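Local coordinates for protein homocitrate synthase (PDB 6KTQ) that condenses acetyl-CoA with 2-oxoglutarate to give homocitrate, the first step of lysine biosynthesis by the alpha-aminoadipate pathway, at residues H227-L240 with E259-L273. Residues are numbered along the deposited sequence; the frame is centred on the assembly and turned at random.
Sequences HAHNDLGMAVANVL and ERVGIAPLQVVAAAL. With AKG (2-oxoglutaric acid), chain D.
I263 sets its CG2 methyl over the centre of the H229 imidazole as a CH-pi contact, CG2 lying 3.5 Å from the ring centroid and only 9° off the normal. With chi1 at 68°, CG1 occupies the crowded position between backbone N and carbonyl carbon, leaving CG2 anti to the carbonyl carbon, where it faces the ring; CD1 comes near H227 CE1. Backbone bonds on either side of I263 hold it there: A264 N to A228 O (3.1 Å) and N230 N to G262 O (2.9 Å), a single bridge pairing H229 with I263. In this TIM barrel, the bridge ties the loops following strands 223-228 and 249-252 together at the active site, where H227 and H229 bind zinc with E42, and 2-oxoglutarate lays C4 over the H227 ring. Farther out, R260 grips D231 side-on, NE to OD2 at 3.0 Å and NH2 to OD1 at 3.1 Å, the two flat groups nearly coplanar; NH2 also reaches T199 O. Next to this salt bridge, V261 CG2 presses on the N230-D231 peptide. Past the bridge, helix segments 235-240 and 266-273 cross at -47°. A235 CB and V239 CG1 close on the A264 methyl, V236 CG2 sits in the notch formed by P265 CD and V268 CG1, 3.8 Å from V268 CG1, and V239 CG2 meets V269 CG2 at 3.7 Å. L240 forks at the far end, CD1 against A272 CB and CD2 against L273 CD2.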
ATOM      1  N   HIS A 227      12.523 -12.653  -9.714  1.00 26.70           N
ATOM      2  CA  HIS A 227      13.808 -13.170 -10.155  1.00 26.66           C
ATOM      3  C   HIS A 227      14.407 -12.083 -11.022  1.00 25.41           C
ATOM      4  O   HIS A 227      13.956 -11.850 -12.134  1.00 26.27           O
ATOM      5  CB  HIS A 227      13.613 -14.479 -10.931  1.00 31.04           C
ATOM      6  CG  HIS A 227      14.890 -15.075 -11.425  1.00 31.82           C
ATOM      7  ND1 HIS A 227      15.587 -16.024 -10.716  1.00 33.09           N
ATOM      8  CD2 HIS A 227      15.624 -14.817 -12.533  1.00 33.74           C
ATOM      9  CE1 HIS A 227      16.686 -16.347 -11.374  1.00 32.62           C
ATOM     10  NE2 HIS A 227      16.729 -15.628 -12.477  1.00 32.64           N
ATOM     11  N   ALA A 228      15.384 -11.376 -10.478  1.00 24.27           N
ATOM     12  CA  ALA A 228      15.848 -10.152 -11.079  1.00 25.05           C
ATOM     13  C   ALA A 228      17.332 -10.170 -11.404  1.00 24.11           C
ATOM     14  O   ALA A 228      18.153 -10.229 -10.510  1.00 24.18           O
ATOM     15  CB  ALA A 228      15.554  -9.002 -10.123  1.00 27.49           C
ATOM     16  N   HIS A 229      17.641 -10.058 -12.692  1.00 23.08           N
ATOM     17  CA  HIS A 229      18.973  -9.897 -13.191  1.00 22.76           C
ATOM     18  C   HIS A 229      19.477  -8.479 -13.112  1.00 22.56           C
ATOM     19  O   HIS A 229      18.695  -7.503 -13.110  1.00 21.72           O
ATOM     20  CB  HIS A 229      19.060 -10.405 -14.625  1.00 23.44           C
ATOM     21  CG  HIS A 229      19.172 -11.877 -14.702  1.00 25.42           C
ATOM     22  ND1 HIS A 229      20.387 -12.517 -14.807  1.00 27.79           N
ATOM     23  CD2 HIS A 229      18.234 -12.845 -14.597  1.00 27.07           C
ATOM     24  CE1 HIS A 229      20.184 -13.819 -14.798  1.00 27.18           C
ATOM     25  NE2 HIS A 229      18.890 -14.044 -14.660  1.00 27.40           N
ATOM     26  N   ASN A 230      20.808  -8.373 -13.035  1.00 21.45           N
ATOM     27  CA  ASN A 230      21.469  -7.097 -12.753  1.00 21.20           C
ATOM     28  C   ASN A 230      22.072  -6.400 -13.955  1.00 20.61           C
ATOM     29  O   ASN A 230      22.973  -5.593 -13.796  1.00 20.47           O
ATOM     30  CB  ASN A 230      22.562  -7.345 -11.703  1.00 20.79           C
ATOM     31  CG  ASN A 230      22.888  -6.103 -10.907  1.00 22.73           C
ATOM     32  OD1 ASN A 230      21.994  -5.309 -10.580  1.00 21.68           O
ATOM     33  ND2 ASN A 230      24.166  -5.919 -10.591  1.00 20.13           N
ATOM     34  N   ASP A 231      21.573  -6.661 -15.168  1.00 22.10           N
ATOM     35  CA  ASP A 231      22.194  -6.102 -16.375  1.00 21.89           C
ATOM     36  C   ASP A 231      22.305  -4.600 -16.392  1.00 22.35           C
ATOM     37  O   ASP A 231      23.249  -4.062 -16.982  1.00 22.55           O
ATOM     38  CB  ASP A 231      21.487  -6.565 -17.645  1.00 22.84           C
ATOM     39  CG  ASP A 231      21.449  -8.075 -17.764  1.00 24.19           C
ATOM     40  OD1 ASP A 231      20.870  -8.717 -16.859  1.00 24.07           O
ATOM     41  OD2 ASP A 231      22.012  -8.603 -18.758  1.00 23.58           O
ATOM     42  N   LEU A 232      21.340  -3.914 -15.773  1.00 22.44           N
ATOM     43  CA  LEU A 232      21.396  -2.473 -15.660  1.00 23.07           C
ATOM     44  C   LEU A 232      21.651  -1.996 -14.235  1.00 23.20           C
ATOM     45  O   LEU A 232      21.384  -0.846 -13.902  1.00 23.12           O
ATOM     46  CB  LEU A 232      20.111  -1.869 -16.224  1.00 24.36           C
ATOM     47  CG  LEU A 232      20.016  -1.986 -17.750  1.00 24.75           C
ATOM     48  CD1 LEU A 232      18.610  -1.651 -18.210  1.00 25.65           C
ATOM     49  CD2 LEU A 232      21.049  -1.123 -18.474  1.00 24.56           C
ATOM     50  N   GLY A 233      22.153  -2.893 -13.386  1.00 21.87           N
ATOM     51  CA  GLY A 233      22.582  -2.523 -12.055  1.00 23.58           C
ATOM     52  C   GLY A 233      21.452  -2.274 -11.075  1.00 24.62           C
ATOM     53  O   GLY A 233      21.673  -1.637 -10.064  1.00 23.88           O
ATOM     54  N   MET A 234      20.250  -2.792 -11.347  1.00 23.57           N
ATOM     55  CA  MET A 234      19.119  -2.469 -10.526  1.00 24.89           C
ATOM     56  C   MET A 234      18.417  -3.650  -9.918  1.00 24.31           C
ATOM     57  O   MET A 234      17.315  -3.498  -9.428  1.00 23.37           O
ATOM     58  CB  MET A 234      18.175  -1.560 -11.291  1.00 26.84           C
ATOM     59  CG  MET A 234      18.832  -0.191 -11.455  1.00 28.75           C
ATOM     60  SD  MET A 234      17.700   1.131 -11.795  1.00 28.85           S
ATOM     61  CE  MET A 234      17.231   0.824 -13.496  1.00 31.42           C
ATOM     62  N   ALA A 235      19.074  -4.810  -9.884  1.00 22.42           N
ATOM     63  CA  ALA A 235      18.473  -6.008  -9.304  1.00 21.24           C
ATOM     64  C   ALA A 235      18.000  -5.808  -7.870  1.00 22.72           C
ATOM     65  O   ALA A 235      16.871  -6.179  -7.532  1.00 24.21           O
ATOM     66  CB  ALA A 235      19.450  -7.202  -9.383  1.00 21.08           C
ATOM     67  N   VAL A 236      18.848  -5.231  -7.006  1.00 22.16           N
ATOM     68  CA  VAL A 236      18.475  -5.050  -5.596  1.00 22.12           C
ATOM     69  C   VAL A 236      17.252  -4.132  -5.463  1.00 23.10           C
ATOM     70  O   VAL A 236      16.315  -4.411  -4.721  1.00 20.85           O
ATOM     71  CB  VAL A 236      19.631  -4.478  -4.749  1.00 23.21           C
ATOM     72  CG1 VAL A 236      19.164  -4.171  -3.325  1.00 24.11           C
ATOM     73  CG2 VAL A 236      20.787  -5.478  -4.724  1.00 25.08           C
ATOM     74  N   ALA A 237      17.287  -3.031  -6.178  1.00 22.10           N
ATOM     75  CA  ALA A 237      16.199  -2.072  -6.090  1.00 24.21           C
ATOM     76  C   ALA A 237      14.905  -2.699  -6.612  1.00 24.58           C
ATOM     77  O   ALA A 237      13.836  -2.415  -6.106  1.00 22.70           O
ATOM     78  CB  ALA A 237      16.552  -0.848  -6.892  1.00 25.01           C
ATOM     79  N   ASN A 238      15.013  -3.548  -7.633  1.00 23.29           N
ATOM     80  CA  ASN A 238      13.848  -4.209  -8.180  1.00 22.73           C
ATOM     81  C   ASN A 238      13.243  -5.242  -7.231  1.00 23.52           C
ATOM     82  O   ASN A 238      11.987  -5.342  -7.073  1.00 23.44           O
ATOM     83  CB  ASN A 238      14.151  -4.819  -9.562  1.00 22.13           C
ATOM     84  CG  ASN A 238      14.188  -3.802 -10.657  1.00 22.86           C
ATOM     85  OD1 ASN A 238      15.023  -3.874 -11.576  1.00 26.68           O
ATOM     86  ND2 ASN A 238      13.237  -2.886 -10.643  1.00 21.14           N
ATOM     87  N   VAL A 239      14.080  -5.988  -6.529  1.00 22.52           N
ATOM     88  CA  VAL A 239      13.522  -6.973  -5.612  1.00 22.62           C
ATOM     89  C   VAL A 239      12.839  -6.307  -4.403  1.00 24.23           C
ATOM     90  O   VAL A 239      11.777  -6.812  -3.937  1.00 24.74           O
ATOM     91  CB  VAL A 239      14.517  -8.093  -5.189  1.00 21.44           C
ATOM     92  CG1 VAL A 239      15.130  -8.754  -6.414  1.00 21.35           C
ATOM     93  CG2 VAL A 239      15.580  -7.613  -4.239  1.00 21.62           C
ATOM     94  N   LEU A 240      13.399  -5.187  -3.915  1.00 23.28           N
ATOM     95  CA  LEU A 240      12.767  -4.493  -2.800  1.00 25.47           C
ATOM     96  C   LEU A 240      11.436  -3.916  -3.313  1.00 22.89           C
ATOM     97  O   LEU A 240      10.429  -4.012  -2.647  1.00 23.39           O
ATOM     98  CB  LEU A 240      13.626  -3.383  -2.214  1.00 27.30           C
ATOM     99  CG  LEU A 240      14.983  -3.653  -1.537  1.00 32.63           C
ATOM    100  CD1 LEU A 240      15.197  -2.713  -0.339  1.00 34.06           C
ATOM    101  CD2 LEU A 240      15.206  -5.094  -1.108  1.00 30.81           C
ATOM    102  N   GLU A 259      23.929 -16.176 -14.701  1.00 23.94           N
ATOM    103  CA  GLU A 259      24.174 -15.846 -16.097  1.00 25.74           C
ATOM    104  C   GLU A 259      24.565 -14.400 -16.230  1.00 25.48           C
ATOM    105  O   GLU A 259      23.993 -13.541 -15.558  1.00 25.11           O
ATOM    106  CB  GLU A 259      22.945 -16.074 -16.967  1.00 27.65           C
ATOM    107  CG  GLU A 259      22.657 -17.506 -17.255  1.00 29.28           C
ATOM    108  CD  GLU A 259      23.338 -18.125 -18.474  1.00 29.06           C
ATOM    109  OE1 GLU A 259      23.930 -17.457 -19.377  1.00 28.76           O
ATOM    110  OE2 GLU A 259      23.225 -19.355 -18.520  1.00 31.65           O
ATOM    111  N   ARG A 260      25.548 -14.158 -17.088  1.00 24.26           N
ATOM    112  CA  ARG A 260      26.000 -12.850 -17.484  1.00 24.20           C
ATOM    113  C   ARG A 260      26.493 -12.038 -16.276  1.00 25.11           C
ATOM    114  O   ARG A 260      27.586 -12.297 -15.791  1.00 25.87           O
ATOM    115  CB  ARG A 260      24.925 -12.110 -18.318  1.00 25.15           C
ATOM    116  CG  ARG A 260      24.454 -12.827 -19.576  1.00 26.02           C
ATOM    117  CD  ARG A 260      23.444 -12.005 -20.416  1.00 28.02           C
ATOM    118  NE  ARG A 260      22.382 -11.415 -19.595  1.00 28.48           N
ATOM    119  CZ  ARG A 260      21.355 -12.091 -19.052  1.00 29.34           C
ATOM    120  NH1 ARG A 260      21.179 -13.384 -19.291  1.00 28.42           N
ATOM    121  NH2 ARG A 260      20.487 -11.458 -18.264  1.00 26.50           N
ATOM    122  N   VAL A 261      25.694 -11.089 -15.773  1.00 22.61           N
ATOM    123  CA  VAL A 261      26.085 -10.309 -14.582  1.00 23.63           C
ATOM    124  C   VAL A 261      25.400 -10.740 -13.312  1.00 22.63           C
ATOM    125  O   VAL A 261      25.564 -10.120 -12.254  1.00 22.76           O
ATOM    126  CB  VAL A 261      25.891  -8.804 -14.825  1.00 25.77           C
ATOM    127  CG1 VAL A 261      26.829  -8.357 -15.928  1.00 28.08           C
ATOM    128  CG2 VAL A 261      24.474  -8.497 -15.176  1.00 27.46           C
ATOM    129  N   GLY A 262      24.623 -11.808 -13.410  1.00 20.60           N
ATOM    130  CA  GLY A 262      24.037 -12.437 -12.237  1.00 21.08           C
ATOM    131  C   GLY A 262      22.724 -11.801 -11.786  1.00 22.15           C
ATOM    132  O   GLY A 262      22.229 -10.876 -12.440  1.00 21.72           O
ATOM    133  N   ILE A 263      22.189 -12.312 -10.673  1.00 21.83           N
ATOM    134  CA  ILE A 263      20.940 -11.822 -10.076  1.00 22.99           C
ATOM    135  C   ILE A 263      21.184 -11.119  -8.758  1.00 22.99           C
ATOM    136  O   ILE A 263      22.344 -10.923  -8.338  1.00 23.15           O
ATOM    137  CB  ILE A 263      19.859 -12.923  -9.938  1.00 23.37           C
ATOM    138  CG1 ILE A 263      20.209 -14.012  -8.909  1.00 23.23           C
ATOM    139  CG2 ILE A 263      19.579 -13.548 -11.301  1.00 23.73           C
ATOM    140  CD1 ILE A 263      18.995 -14.829  -8.480  1.00 24.38           C
ATOM    141  N   ALA A 264      20.102 -10.648  -8.144  1.00 22.05           N
ATOM    142  CA  ALA A 264      20.193  -9.931  -6.872  1.00 22.10           C
ATOM    143  C   ALA A 264      21.076 -10.668  -5.857  1.00 21.06           C
ATOM    144  O   ALA A 264      20.839 -11.827  -5.565  1.00 21.81           O
ATOM    145  CB  ALA A 264      18.793  -9.734  -6.284  1.00 22.76           C
ATOM    146  N   PRO A 265      22.083  -9.988  -5.292  1.00 21.84           N
ATOM    147  CA  PRO A 265      22.964 -10.712  -4.381  1.00 21.91           C
ATOM    148  C   PRO A 265      22.433 -10.797  -2.964  1.00 20.90           C
ATOM    149  O   PRO A 265      21.999  -9.788  -2.388  1.00 23.07           O
ATOM    150  CB  PRO A 265      24.264  -9.921  -4.441  1.00 22.56           C
ATOM    151  CG  PRO A 265      23.865  -8.552  -4.858  1.00 24.84           C
ATOM    152  CD  PRO A 265      22.681  -8.729  -5.755  1.00 22.80           C
ATOM    153  N   LEU A 266      22.495 -11.989  -2.386  1.00 20.65           N
ATOM    154  CA  LEU A 266      21.908 -12.249  -1.091  1.00 22.27           C
ATOM    155  C   LEU A 266      22.343 -11.263  -0.010  1.00 23.84           C
ATOM    156  O   LEU A 266      21.491 -10.703   0.734  1.00 21.88           O
ATOM    157  CB  LEU A 266      22.164 -13.681  -0.652  1.00 23.26           C
ATOM    158  CG  LEU A 266      21.598 -14.058   0.706  1.00 26.00           C
ATOM    159  CD1 LEU A 266      20.097 -13.798   0.826  1.00 26.08           C
ATOM    160  CD2 LEU A 266      21.926 -15.524   0.988  1.00 29.69           C
ATOM    161  N   GLN A 267      23.649 -11.004   0.073  1.00 23.31           N
ATOM    162  CA  GLN A 267      24.148 -10.179   1.175  1.00 22.58           C
ATOM    163  C   GLN A 267      23.631  -8.744   1.094  1.00 22.99           C
ATOM    164  O   GLN A 267      23.347  -8.134   2.124  1.00 25.86           O
ATOM    165  CB  GLN A 267      25.667 -10.224   1.290  1.00 23.18           C
ATOM    166  CG  GLN A 267      26.441  -9.817   0.047  1.00 24.00           C
ATOM    167  CD  GLN A 267      26.866 -11.019  -0.778  1.00 24.36           C
ATOM    168  OE1 GLN A 267      26.048 -11.663  -1.426  1.00 23.58           O
ATOM    169  NE2 GLN A 267      28.149 -11.301  -0.776  1.00 23.95           N
ATOM    170  N   VAL A 268      23.472  -8.229  -0.119  1.00 22.48           N
ATOM    171  CA  VAL A 268      23.022  -6.864  -0.309  1.00 23.24           C
ATOM    172  C   VAL A 268      21.514  -6.783  -0.083  1.00 21.96           C
ATOM    173  O   VAL A 268      21.050  -5.912   0.629  1.00 23.51           O
ATOM    174  CB  VAL A 268      23.396  -6.302  -1.694  1.00 23.32           C
ATOM    175  CG1 VAL A 268      23.111  -4.814  -1.764  1.00 22.63           C
ATOM    176  CG2 VAL A 268      24.874  -6.536  -1.985  1.00 23.17           C
ATOM    177  N   VAL A 269      20.776  -7.727  -0.655  1.00 21.65           N
ATOM    178  CA  VAL A 269      19.324  -7.820  -0.461  1.00 21.89           C
ATOM    179  C   VAL A 269      18.974  -7.912   1.021  1.00 22.65           C
ATOM    180  O   VAL A 269      18.075  -7.212   1.519  1.00 21.48           O
ATOM    181  CB  VAL A 269      18.742  -9.007  -1.252  1.00 20.89           C
ATOM    182  CG1 VAL A 269      17.307  -9.261  -0.855  1.00 23.08           C
ATOM    183  CG2 VAL A 269      18.827  -8.725  -2.729  1.00 21.95           C
ATOM    184  N   ALA A 270      19.677  -8.773   1.744  1.00 21.42           N
ATOM    185  CA  ALA A 270      19.405  -8.980   3.151  1.00 22.38           C
ATOM    186  C   ALA A 270      19.634  -7.694   3.967  1.00 25.44           C
ATOM    187  O   ALA A 270      18.820  -7.324   4.810  1.00 24.27           O
ATOM    188  CB  ALA A 270      20.271 -10.111   3.693  1.00 22.61           C
ATOM    189  N   ALA A 271      20.726  -7.005   3.676  1.00 23.68           N
ATOM    190  CA  ALA A 271      21.036  -5.756   4.315  1.00 23.15           C
ATOM    191  C   ALA A 271      20.011  -4.680   3.968  1.00 23.46           C
ATOM    192  O   ALA A 271      19.615  -3.924   4.842  1.00 23.55           O
ATOM    193  CB  ALA A 271      22.419  -5.283   3.900  1.00 23.16           C
ATOM    194  N   ALA A 272      19.616  -4.593   2.698  1.00 23.76           N
ATOM    195  CA  ALA A 272      18.683  -3.546   2.273  1.00 24.64           C
ATOM    196  C   ALA A 272      17.287  -3.799   2.896  1.00 24.71           C
ATOM    197  O   ALA A 272      16.606  -2.851   3.306  1.00 25.04           O
ATOM    198  CB  ALA A 272      18.629  -3.442   0.761  1.00 24.36           C
ATOM    199  N   LEU A 273      16.889  -5.060   3.001  1.00 24.58           N
ATOM    200  CA  LEU A 273      15.650  -5.407   3.697  1.00 23.96           C
ATOM    201  C   LEU A 273      15.720  -5.049   5.194  1.00 27.51           C
ATOM    202  O   LEU A 273      14.755  -4.540   5.749  1.00 27.54           O
ATOM    203  CB  LEU A 273      15.276  -6.851   3.520  1.00 23.91           C
ATOM    204  CG  LEU A 273      14.815  -7.242   2.125  1.00 24.21           C
ATOM    205  CD1 LEU A 273      14.685  -8.757   2.072  1.00 25.26           C
ATOM    206  CD2 LEU A 273      13.500  -6.575   1.765  1.00 26.58           C
TER
HETATM  207  C1  AKG D 402      15.322 -16.468 -15.945  1.00 58.85           C
HETATM  208  O1  AKG D 402      15.969 -15.416 -15.786  1.00 60.01           O
HETATM  209  O2  AKG D 402      14.435 -16.530 -16.826  1.00 61.64           O
HETATM  210  C2  AKG D 402      15.630 -17.630 -15.084  1.00 60.44           C
HETATM  211  O5  AKG D 402      16.805 -17.913 -14.811  1.00 53.23           O
HETATM  212  C3  AKG D 402      14.486 -18.449 -14.494  1.00 54.80           C
HETATM  213  C4  AKG D 402      14.119 -17.786 -13.162  1.00 48.17           C
HETATM  214  C5  AKG D 402      13.118 -18.518 -12.279  1.00 47.68           C
HETATM  215  O3  AKG D 402      12.400 -17.791 -11.529  1.00 34.87           O
HETATM  216  O4  AKG D 402      13.021 -19.785 -12.332  1.00 46.34           O